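Local coordinates for protein dihydroneopterin triphosphate diphosphatase (Escherichia coli O157:H7, PDB 5U7F) that probably hydrolyses dihydroneopterin triphosphate to the monophosphate and pyrophosphate for folate biosynthesis, using a metal-dependent Nudix active site, at residues V5-L13 against R90-N98; W36-E44 against M54-T62. All coordinates share one frame; numbering follows the deposited sequence.

Interaction 1: V5-L13 against R90-N98. With SO4 (sulfate ion), chain C; SO4 (sulfate ion), chain B.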
# COMPACT_ATOMS: atom_id res chain seq x y z
N VAL A 5 -17.36 -7.99 8.18
CA VAL A 5 -16.60 -9.23 8.39
C VAL A 5 -15.18 -8.92 8.87
O VAL A 5 -14.71 -7.79 8.74
CB VAL A 5 -16.54 -10.07 7.09
CG1 VAL A 5 -15.56 -9.42 6.07
CG2 VAL A 5 -16.17 -11.51 7.38
N TYR A 6 -14.49 -9.92 9.39
CA TYR A 6 -13.12 -9.72 9.86
C TYR A 6 -12.08 -9.61 8.74
O TYR A 6 -12.01 -10.44 7.83
CB TYR A 6 -12.74 -10.86 10.80
CG TYR A 6 -13.59 -10.87 12.04
CD1 TYR A 6 -13.99 -9.68 12.64
CD2 TYR A 6 -14.00 -12.06 12.61
CE1 TYR A 6 -14.77 -9.68 13.78
CE2 TYR A 6 -14.79 -12.07 13.76
CZ TYR A 6 -15.16 -10.88 14.33
OH TYR A 6 -15.94 -10.86 15.48
N LYS A 7 -11.27 -8.56 8.84
CA LYS A 7 -10.09 -8.42 8.01
C LYS A 7 -9.07 -9.53 8.36
O LYS A 7 -8.99 -9.96 9.52
CB LYS A 7 -9.45 -7.05 8.24
CG LYS A 7 -10.08 -5.88 7.51
CD LYS A 7 -9.11 -4.70 7.47
CE LYS A 7 -9.47 -3.72 6.35
NZ LYS A 7 -8.27 -3.15 5.68
N ARG A 8 -8.28 -9.98 7.40
CA ARG A 8 -7.26 -10.99 7.70
C ARG A 8 -5.96 -10.29 8.13
O ARG A 8 -5.60 -9.27 7.55
CB ARG A 8 -7.00 -11.88 6.48
CG ARG A 8 -8.22 -12.66 5.96
CD ARG A 8 -7.91 -14.16 5.72
NE ARG A 8 -6.67 -14.37 4.99
CZ ARG A 8 -5.49 -14.73 5.53
NH1 ARG A 8 -5.37 -14.97 6.84
NH2 ARG A 8 -4.43 -14.86 4.74
N PRO A 9 -5.25 -10.83 9.13
CA PRO A 9 -4.02 -10.19 9.61
C PRO A 9 -2.76 -10.58 8.81
O PRO A 9 -1.67 -10.69 9.36
CB PRO A 9 -3.92 -10.67 11.04
CG PRO A 9 -4.54 -12.02 11.00
CD PRO A 9 -5.64 -11.96 10.00
N VAL A 10 -2.95 -10.81 7.52
CA VAL A 10 -1.89 -11.04 6.55
C VAL A 10 -2.20 -10.09 5.40
O VAL A 10 -3.28 -10.13 4.82
CB VAL A 10 -1.84 -12.50 6.07
CG1 VAL A 10 -0.82 -12.68 4.94
CG2 VAL A 10 -1.50 -13.43 7.22
N SER A 11 -1.27 -9.19 5.11
CA SER A 11 -1.54 -8.12 4.16
C SER A 11 -0.34 -7.86 3.23
O SER A 11 0.75 -8.43 3.41
CB SER A 11 -1.91 -6.85 4.91
OG SER A 11 -0.77 -6.28 5.53
N ILE A 12 -0.59 -7.04 2.24
CA ILE A 12 0.42 -6.58 1.31
C ILE A 12 0.44 -5.06 1.30
O ILE A 12 -0.54 -4.40 1.67
CB ILE A 12 0.21 -7.15 -0.12
CG1 ILE A 12 -1.17 -6.85 -0.69
CG2 ILE A 12 0.42 -8.66 -0.11
CD1 ILE A 12 -1.31 -5.49 -1.31
N LEU A 13 1.60 -4.53 0.95
CA LEU A 13 1.80 -3.10 0.77
C LEU A 13 2.42 -2.92 -0.61
O LEU A 13 3.36 -3.63 -0.93
CB LEU A 13 2.74 -2.54 1.85
CG LEU A 13 3.38 -1.17 1.60
CD1 LEU A 13 2.37 -0.15 1.95
CD2 LEU A 13 4.62 -0.99 2.44
N ARG A 90 -11.84 -4.22 13.55
CA ARG A 90 -12.05 -4.86 12.25
C ARG A 90 -11.46 -6.27 12.18
O ARG A 90 -11.65 -6.96 11.17
CB ARG A 90 -11.42 -4.04 11.12
CG ARG A 90 -12.11 -2.74 10.71
CD ARG A 90 -13.55 -2.91 10.25
NE ARG A 90 -13.83 -4.16 9.55
CZ ARG A 90 -13.65 -4.36 8.24
NH1 ARG A 90 -13.19 -3.40 7.46
NH2 ARG A 90 -13.96 -5.55 7.73
N TYR A 91 -10.67 -6.65 13.17
CA TYR A 91 -10.05 -8.00 13.18
C TYR A 91 -10.65 -8.91 14.24
O TYR A 91 -11.22 -8.47 15.24
CB TYR A 91 -8.55 -7.90 13.40
CG TYR A 91 -7.84 -7.13 12.32
CD1 TYR A 91 -7.85 -5.73 12.31
CD2 TYR A 91 -7.17 -7.78 11.30
CE1 TYR A 91 -7.19 -5.01 11.33
CE2 TYR A 91 -6.51 -7.07 10.32
CZ TYR A 91 -6.53 -5.68 10.33
OH TYR A 91 -5.88 -4.98 9.34
N ALA A 92 -10.48 -10.21 14.03
CA ALA A 92 -11.07 -11.20 14.92
C ALA A 92 -10.61 -11.01 16.35
O ALA A 92 -9.51 -10.50 16.61
CB ALA A 92 -10.75 -12.59 14.43
N PRO A 93 -11.44 -11.44 17.32
CA PRO A 93 -11.07 -11.26 18.72
C PRO A 93 -9.69 -11.84 19.05
O PRO A 93 -9.37 -12.97 18.66
CB PRO A 93 -12.19 -12.01 19.47
CG PRO A 93 -13.37 -11.88 18.56
CD PRO A 93 -12.81 -11.96 17.17
N GLY A 94 -8.87 -11.03 19.71
CA GLY A 94 -7.55 -11.44 20.14
C GLY A 94 -6.46 -11.16 19.13
O GLY A 94 -5.27 -11.37 19.41
N VAL A 95 -6.86 -10.73 17.94
CA VAL A 95 -5.90 -10.41 16.88
C VAL A 95 -5.40 -8.97 17.06
O VAL A 95 -6.17 -8.04 17.01
CB VAL A 95 -6.51 -10.54 15.48
CG1 VAL A 95 -5.56 -10.00 14.42
CG2 VAL A 95 -6.81 -12.00 15.16
N THR A 96 -4.10 -8.83 17.29
CA THR A 96 -3.46 -7.53 17.50
C THR A 96 -2.21 -7.26 16.61
O THR A 96 -1.68 -6.14 16.59
CB THR A 96 -3.04 -7.42 18.97
OG1 THR A 96 -2.08 -8.45 19.27
CG2 THR A 96 -4.23 -7.57 19.91
N ARG A 97 -1.74 -8.29 15.92
CA ARG A 97 -0.52 -8.22 15.09
C ARG A 97 -0.87 -8.42 13.63
O ARG A 97 -1.66 -9.30 13.32
CB ARG A 97 0.51 -9.30 15.50
CG ARG A 97 0.83 -9.38 17.00
CD ARG A 97 1.56 -8.15 17.50
NE ARG A 97 2.85 -7.98 16.81
CZ ARG A 97 3.59 -6.88 16.87
NH1 ARG A 97 3.19 -5.85 17.58
NH2 ARG A 97 4.74 -6.83 16.22
N ASN A 98 -0.25 -7.63 12.74
CA ASN A 98 -0.46 -7.78 11.30
C ASN A 98 0.87 -8.02 10.63
O ASN A 98 1.86 -7.40 10.99
CB ASN A 98 -1.12 -6.55 10.67
CG ASN A 98 -1.36 -6.75 9.16
OD1 ASN A 98 -2.40 -7.24 8.74
ND2 ASN A 98 -0.35 -6.43 8.37
S SO4 C . -8.03 -3.66 2.46
O1 SO4 C . -7.17 -3.47 3.64
O2 SO4 C . -9.39 -3.26 2.83
O3 SO4 C . -7.52 -2.86 1.34
O4 SO4 C . -8.06 -5.07 2.08
S SO4 B . 5.26 -2.29 16.67
O1 SO4 B . 5.15 -1.64 17.97
O2 SO4 B . 5.01 -3.72 16.84
O3 SO4 B . 4.24 -1.72 15.79
O4 SO4 B . 6.59 -2.08 16.12
O HOH W 1 -8.98 -11.33 11.68
O HOH W 2 -4.83 -6.34 7.16
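R90 grips the N-terminal end of the Nudix fold: its NH2 gives a nearly straight hydrogen bond to V5 O (2.6 Å), which lies in the guanidinium plane, and its own carbonyl O takes K7 N at 2.9 Å. The arginine chain bends at chi2 and chi3, which turns the guanidinium toward 5-13, where K7 CG lies over one of its faces. The other polar contact lies where strands 10-18 and 97-107 begin, running parallel: N98 ND2 donates to S11 OG over 2.9 Å. N98 CG is anti to its backbone N (chi1 -178°), which carries the amide across to the neighbouring strand. One water joins K7 O to A92 N; a second links R8 O, Y91 OH and N98 OD1.

Around these bonds the packing is made by two tyrosines, one from each segment. A92 CA sits over the centre of the Y6 ring, 3.7 Å from its centroid, a CH-pi contact, while P93 CD reaches Y6 OH. K7 CB covers a face of the Y91 ring in the same manner, off-centre, and K7 CD continues to the phenol oxygen. Beyond them, NZ points to a bound sulfate; its distance to O1 is doubtfully short, but the position is consistent with the substrate-binding role inferred for K7. Farther along 5-13, P9 CB rests on V95 CG1 at 3.8 Å, with R97 O 3.5 Å from the same P9 CB.

Interaction 2: W36-E44 against M54-T62. With CO (cobalt (II) ion), chain F; CO (cobalt (II) ion), chain E; CO (cobalt (II) ion), chain D; SO4 (sulfate ion), chain C.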
# COMPACT_ATOMS: atom_id res chain seq x y z
N TRP A 36 -2.69 8.88 5.51
CA TRP A 36 -2.27 8.69 4.12
C TRP A 36 -1.31 7.50 3.97
O TRP A 36 -0.44 7.28 4.81
CB TRP A 36 -1.60 9.92 3.58
CG TRP A 36 -2.51 11.11 3.58
CD1 TRP A 36 -2.99 11.78 4.67
CD2 TRP A 36 -3.05 11.77 2.43
NE1 TRP A 36 -3.79 12.83 4.27
CE2 TRP A 36 -3.84 12.85 2.90
CE3 TRP A 36 -2.95 11.56 1.05
CZ2 TRP A 36 -4.53 13.70 2.03
CZ3 TRP A 36 -3.62 12.43 0.19
CH2 TRP A 36 -4.41 13.48 0.69
N GLN A 37 -1.45 6.78 2.87
CA GLN A 37 -0.72 5.52 2.68
C GLN A 37 -0.55 5.18 1.22
O GLN A 37 -1.29 5.70 0.36
CB GLN A 37 -1.46 4.39 3.36
CG GLN A 37 -2.89 4.27 2.91
CD GLN A 37 -3.55 2.95 3.22
OE1 GLN A 37 -4.69 2.69 2.79
NE2 GLN A 37 -2.88 2.12 4.02
N SER A 38 0.39 4.29 0.93
CA SER A 38 0.42 3.58 -0.33
C SER A 38 -0.71 2.52 -0.34
O SER A 38 -1.53 2.46 0.60
CB SER A 38 1.82 2.94 -0.55
OG SER A 38 2.86 3.83 -0.18
N VAL A 39 -0.81 1.73 -1.40
CA VAL A 39 -1.84 0.70 -1.48
C VAL A 39 -1.57 -0.43 -0.46
O VAL A 39 -0.48 -0.96 -0.43
CB VAL A 39 -1.93 0.14 -2.90
CG1 VAL A 39 -2.76 -1.12 -2.96
CG2 VAL A 39 -2.54 1.20 -3.82
N THR A 40 -2.54 -0.75 0.39
CA THR A 40 -2.43 -1.91 1.30
C THR A 40 -3.68 -2.74 1.13
O THR A 40 -4.71 -2.24 0.69
CB THR A 40 -2.24 -1.54 2.79
OG1 THR A 40 -3.43 -0.92 3.30
CG2 THR A 40 -1.05 -0.63 2.99
N GLY A 41 -3.60 -4.03 1.46
CA GLY A 41 -4.78 -4.86 1.43
C GLY A 41 -4.52 -6.23 2.02
O GLY A 41 -3.37 -6.68 2.00
N SER A 42 -5.57 -6.85 2.55
CA SER A 42 -5.49 -8.22 3.07
C SER A 42 -5.30 -9.26 1.97
O SER A 42 -5.85 -9.13 0.88
CB SER A 42 -6.75 -8.58 3.87
OG SER A 42 -6.85 -7.84 5.06
N VAL A 43 -4.48 -10.27 2.27
CA VAL A 43 -4.36 -11.47 1.45
C VAL A 43 -5.49 -12.42 1.78
O VAL A 43 -5.56 -12.93 2.91
CB VAL A 43 -3.02 -12.18 1.69
CG1 VAL A 43 -2.87 -13.39 0.76
CG2 VAL A 43 -1.89 -11.22 1.50
N GLU A 44 -6.35 -12.68 0.81
CA GLU A 44 -7.51 -13.54 1.06
C GLU A 44 -7.18 -15.02 0.95
O GLU A 44 -6.19 -15.41 0.35
CB GLU A 44 -8.64 -13.21 0.08
CG GLU A 44 -9.10 -11.75 0.14
CD GLU A 44 -9.66 -11.35 1.51
OE1 GLU A 44 -10.07 -12.25 2.28
OE2 GLU A 44 -9.69 -10.14 1.83
N MET A 54 -1.53 -7.44 -6.93
CA MET A 54 -2.06 -7.06 -8.23
C MET A 54 -3.55 -6.74 -8.12
O MET A 54 -4.01 -5.78 -8.73
CB MET A 54 -1.82 -8.15 -9.26
CG MET A 54 -0.44 -8.07 -9.90
SD MET A 54 -0.35 -9.03 -11.42
CE MET A 54 -1.02 -10.61 -10.88
N ARG A 55 -4.28 -7.51 -7.32
CA ARG A 55 -5.71 -7.32 -7.21
C ARG A 55 -6.04 -5.99 -6.56
O ARG A 55 -6.87 -5.24 -7.06
CB ARG A 55 -6.38 -8.44 -6.45
CG ARG A 55 -7.89 -8.20 -6.24
CD ARG A 55 -8.53 -9.23 -5.41
NE ARG A 55 -7.72 -9.56 -4.24
CZ ARG A 55 -7.68 -8.84 -3.13
NH1 ARG A 55 -8.42 -7.73 -3.00
NH2 ARG A 55 -6.90 -9.23 -2.13
N GLU A 56 -5.41 -5.70 -5.42
CA GLU A 56 -5.63 -4.46 -4.70
C GLU A 56 -5.22 -3.24 -5.53
O GLU A 56 -5.82 -2.18 -5.43
CB GLU A 56 -4.87 -4.48 -3.38
CG GLU A 56 -5.41 -5.50 -2.41
CD GLU A 56 -6.74 -5.08 -1.73
OE1 GLU A 56 -7.06 -3.89 -1.77
OE2 GLU A 56 -7.44 -5.95 -1.13
N VAL A 57 -4.19 -3.37 -6.35
CA VAL A 57 -3.77 -2.25 -7.16
C VAL A 57 -4.86 -1.95 -8.20
O VAL A 57 -5.18 -0.79 -8.44
CB VAL A 57 -2.41 -2.51 -7.84
CG1 VAL A 57 -2.14 -1.48 -8.95
CG2 VAL A 57 -1.30 -2.47 -6.77
N LYS A 58 -5.44 -3.01 -8.77
CA LYS A 58 -6.56 -2.84 -9.71
C LYS A 58 -7.76 -2.21 -9.00
O LYS A 58 -8.29 -1.21 -9.46
CB LYS A 58 -6.96 -4.18 -10.34
CG LYS A 58 -7.37 -4.07 -11.81
CD LYS A 58 -7.99 -5.37 -12.33
CE LYS A 58 -8.64 -5.16 -13.70
NZ LYS A 58 -9.36 -6.37 -14.21
N GLU A 59 -8.17 -2.79 -7.86
CA GLU A 59 -9.32 -2.29 -7.06
C GLU A 59 -9.17 -0.86 -6.54
O GLU A 59 -10.12 -0.07 -6.61
CB GLU A 59 -9.58 -3.22 -5.85
CG GLU A 59 -10.10 -4.63 -6.18
CD GLU A 59 -10.30 -5.53 -4.93
OE1 GLU A 59 -10.67 -6.72 -5.09
OE2 GLU A 59 -10.11 -5.04 -3.79
N GLU A 60 -8.00 -0.52 -6.01
CA GLU A 60 -7.82 0.73 -5.28
C GLU A 60 -7.40 1.93 -6.11
O GLU A 60 -7.72 3.06 -5.76
CB GLU A 60 -6.79 0.53 -4.17
CG GLU A 60 -7.31 -0.48 -3.10
CD GLU A 60 -6.64 -0.38 -1.75
OE1 GLU A 60 -5.70 0.40 -1.62
OE2 GLU A 60 -7.07 -1.12 -0.82
N VAL A 61 -6.65 1.70 -7.18
CA VAL A 61 -6.26 2.82 -8.02
C VAL A 61 -6.50 2.54 -9.50
O VAL A 61 -6.00 3.27 -10.33
CB VAL A 61 -4.80 3.23 -7.78
CG1 VAL A 61 -4.62 3.67 -6.32
CG2 VAL A 61 -3.84 2.10 -8.12
N THR A 62 -7.30 1.52 -9.81
CA THR A 62 -7.71 1.23 -11.20
C THR A 62 -6.54 1.13 -12.19
O THR A 62 -6.64 1.56 -13.33
CB THR A 62 -8.69 2.31 -11.73
OG1 THR A 62 -9.47 2.85 -10.64
CG2 THR A 62 -9.61 1.68 -12.77
CO CO F . -6.36 -1.11 1.13
CO CO E . -8.39 -2.75 -0.69
CO CO D . -8.99 -5.97 0.32
S SO4 C . -8.03 -3.66 2.46
O1 SO4 C . -7.17 -3.47 3.64
O2 SO4 C . -9.39 -3.26 2.83
O3 SO4 C . -7.52 -2.86 1.34
O4 SO4 C . -8.06 -5.07 2.08
O HOH W 3 -4.99 0.57 0.86
O HOH W 4 -8.36 -7.95 0.81
O HOH W 5 -10.33 -6.62 -1.24
O HOH W 6 -9.58 -2.60 -2.46
O HOH W 7 -10.75 -6.16 1.76
O HOH W 8 -9.62 -4.18 -0.34
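E60, on the helix of the Nudix box (a loop-helix-loop motif, 41-62), reaches V39 and T40 on the strand that leads into the box, and there helps to build the metal site. From CB the chain leaves with CG anti to the carbonyl carbon (chi1 -65°) and then runs extended. CG passes 3.5 Å from one cobalt, and CD is about equally far from that ion and its neighbour. At the tip the two oxygens divide the work. OE2 bridges both cobalts at 2.1 Å each, one of which is also held by T40 O, so a strand carbonyl and a helix carboxylate share a metal. OE1 turns to V39, whose CG1 is 3.6 Å away, and takes a hydrogen bond from a water that is itself a cobalt ligand and accepts one from T40 N.

One helical turn earlier, E56 bends at chi2 and spreads its carboxylate over two ions: OE1 joins the cobalt shared with E60 OE2, OE2 a third. E56 CD is 3.7 Å from G41 CA, so the carboxylate lies directly against the strand backbone. The close oxygens of T40, E56 and E60 are held together by the cations; E117 also binds here, and a sulfate touches each of these three ions.

R55 braces this group. NH1 forms salt bridges to both E56 and E59: it donates to E56 OE2 from above the carboxylate plane, and its weak hydrogen bond to E59 OE1 is nearly straight. NH2 pairs with E47 and bonds weakly to S42 O. On strand 36-42, V39 packs on the helix through its two methyl branches: CG1 faces V57 CG2, and CG2 meets V61 CG1 at 4.1 Å.

Interaction 2 is nested within the chain loop that interaction 1 closes, and their centres are 15 Å apart. They meet directly in the sheet, where strands 10-18 and 36-42 are antiparallel neighbours: I12 N lies 2.8 Å from G41 O, and V10 O is equally far from V43 N, both probable hydrogen bonds. A single sulfate joins them at the active site. S42 N donates to its O4 (3.1 Å), its O3 and O4 bind the cobalts of interaction 2, and K7 NZ of interaction 1 approaches O1. That anion may mark where a substrate phosphate would sit, with K7 of 5-13 on one side of it and the metals held by 36-44 and 54-62 on the other.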